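Local coordinates for leucine-rich repeat protein (Bacteroides thetaiotaomicron, PDB 4ECN) that is of unknown function but, as an extracellular leucine-rich repeat protein, probably binds other proteins through its curved repeat domain, at residues K632-I637 / D668-I673. Residues are numbered along the deposited sequence; the frame is centred on the assembly and turned at random.
Sequences KYIPNI and DDYKGI
Both ends of the Asn636 amide are hydrogen-bonded to the backbone of 668-673: a carboxamide, carrying a donor and an acceptor, can hold two backbone groups of another loop at once. Asn636 OD1 accepts the N-H of Lys671 N in a nearly straight bond (3.1 Å, 169°), while Asn636 ND2 donates to Asp669 O at 3.0 Å, reaching that oxygen from above its carbonyl plane. A chi1 of -165° sets Asn636 CG anti to the backbone N and beside the Tyr670 ring. Amide and ring cross obliquely, their planes 36° apart, and Asn636 OD1 is 3.4 Å from Tyr670 CD1. ND2 also has a weak hydrogen bond to Glu612. Lys671 comes across Asn636 at about a right angle, and its NZ makes a weak hydrogen bond to Asn636 O.

The two loops belong to successive turns of a leucine-rich repeat solenoid: one follows strand 623-625, the other strand 646-650, neighbours in the same parallel sheet.

Two waters add to the polar join. One donates to Pro635 O and hydrogen-bonds Tyr670 OH; another lies 2.8 Å from Asn636 OD1 and within bonding distance of Gly672 O.

The apolar contact is small: Ile634 CG2 meets Ile673 CD1 at 4.0 Å, with the Tyr670 hydroxyl beside it. Tyr670 and Ile673 also pack against Leu692 of helix 690-694.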
# COMPACT_ATOMS: atom_id res chain seq x y z
N LYS A 632 22.40 23.31 -15.49
CA LYS A 632 23.27 24.49 -15.63
C LYS A 632 22.45 25.80 -15.62
O LYS A 632 22.99 26.85 -15.25
CB LYS A 632 24.06 24.40 -16.95
CG LYS A 632 25.00 23.22 -17.11
CD LYS A 632 25.55 23.20 -18.52
CE LYS A 632 26.19 21.89 -18.90
NZ LYS A 632 26.78 21.96 -20.27
N TYR A 633 21.19 25.75 -16.09
CA TYR A 633 20.29 26.91 -16.25
C TYR A 633 18.84 26.64 -15.86
O TYR A 633 18.38 25.49 -15.96
CB TYR A 633 20.25 27.36 -17.75
CG TYR A 633 21.60 27.55 -18.41
CD1 TYR A 633 22.30 28.75 -18.29
CD2 TYR A 633 22.14 26.55 -19.21
CE1 TYR A 633 23.52 28.94 -18.94
CE2 TYR A 633 23.39 26.71 -19.82
CZ TYR A 633 24.06 27.91 -19.70
OH TYR A 633 25.26 28.09 -20.33
N ILE A 634 18.10 27.73 -15.52
CA ILE A 634 16.67 27.68 -15.28
C ILE A 634 16.04 27.58 -16.68
O ILE A 634 16.34 28.44 -17.53
CB ILE A 634 16.12 28.87 -14.42
CG1 ILE A 634 16.75 28.89 -13.01
CG2 ILE A 634 14.58 28.84 -14.32
CD1 ILE A 634 16.95 30.28 -12.47
N PRO A 635 15.29 26.49 -17.00
CA PRO A 635 14.72 26.36 -18.35
C PRO A 635 13.59 27.38 -18.60
O PRO A 635 12.81 27.66 -17.69
CB PRO A 635 14.20 24.92 -18.38
CG PRO A 635 13.89 24.60 -16.96
CD PRO A 635 14.89 25.35 -16.13
N ASN A 636 13.53 27.96 -19.82
CA ASN A 636 12.51 28.95 -20.19
C ASN A 636 11.20 28.24 -20.66
O ASN A 636 10.72 28.46 -21.79
CB ASN A 636 13.05 29.89 -21.27
CG ASN A 636 12.24 31.14 -21.44
OD1 ASN A 636 11.49 31.56 -20.56
ND2 ASN A 636 12.41 31.80 -22.56
N ILE A 637 10.61 27.42 -19.76
CA ILE A 637 9.41 26.64 -20.05
C ILE A 637 8.18 27.13 -19.25
O ILE A 637 7.15 26.45 -19.26
CB ILE A 637 9.66 25.13 -19.79
CG1 ILE A 637 10.17 24.85 -18.36
CG2 ILE A 637 10.60 24.56 -20.86
CD1 ILE A 637 10.06 23.38 -17.93
N ASP A 668 15.52 39.34 -23.32
CA ASP A 668 14.38 39.74 -24.15
C ASP A 668 13.47 38.54 -24.48
O ASP A 668 12.26 38.72 -24.66
CB ASP A 668 14.90 40.39 -25.44
CG ASP A 668 15.99 41.42 -25.18
OD1 ASP A 668 15.68 42.47 -24.54
OD2 ASP A 668 17.16 41.15 -25.54
N ASP A 669 14.04 37.32 -24.52
CA ASP A 669 13.31 36.07 -24.78
C ASP A 669 12.79 35.41 -23.50
O ASP A 669 11.86 34.61 -23.58
CB ASP A 669 14.20 35.07 -25.52
CG ASP A 669 14.54 35.41 -26.96
OD1 ASP A 669 13.75 36.15 -27.61
OD2 ASP A 669 15.55 34.88 -27.47
N TYR A 670 13.41 35.73 -22.32
CA TYR A 670 13.04 35.12 -21.04
C TYR A 670 11.63 35.58 -20.61
O TYR A 670 11.35 36.79 -20.59
CB TYR A 670 14.08 35.44 -19.96
CG TYR A 670 13.87 34.61 -18.71
CD1 TYR A 670 13.91 33.22 -18.75
CD2 TYR A 670 13.66 35.22 -17.49
CE1 TYR A 670 13.69 32.46 -17.61
CE2 TYR A 670 13.46 34.47 -16.33
CZ TYR A 670 13.48 33.09 -16.40
OH TYR A 670 13.27 32.35 -15.25
N LYS A 671 10.74 34.59 -20.31
CA LYS A 671 9.30 34.73 -19.97
C LYS A 671 8.99 34.69 -18.45
O LYS A 671 7.83 34.89 -18.07
CB LYS A 671 8.48 33.58 -20.62
CG LYS A 671 8.52 33.48 -22.15
CD LYS A 671 7.81 32.22 -22.70
CE LYS A 671 8.54 30.90 -22.46
NZ LYS A 671 7.78 29.70 -22.94
N GLY A 672 9.98 34.40 -17.61
CA GLY A 672 9.80 34.30 -16.16
C GLY A 672 9.12 33.02 -15.71
O GLY A 672 8.93 32.10 -16.52
N ILE A 673 8.75 32.95 -14.41
CA ILE A 673 8.09 31.80 -13.77
C ILE A 673 6.80 32.25 -13.06
O ILE A 673 6.84 33.15 -12.21
CB ILE A 673 9.03 31.06 -12.75
CG1 ILE A 673 10.48 30.85 -13.28
CG2 ILE A 673 8.40 29.75 -12.21
CD1 ILE A 673 11.45 30.25 -12.30
O HOH W 1 12.11 29.97 -16.11
O HOH W 2 10.34 30.58 -18.15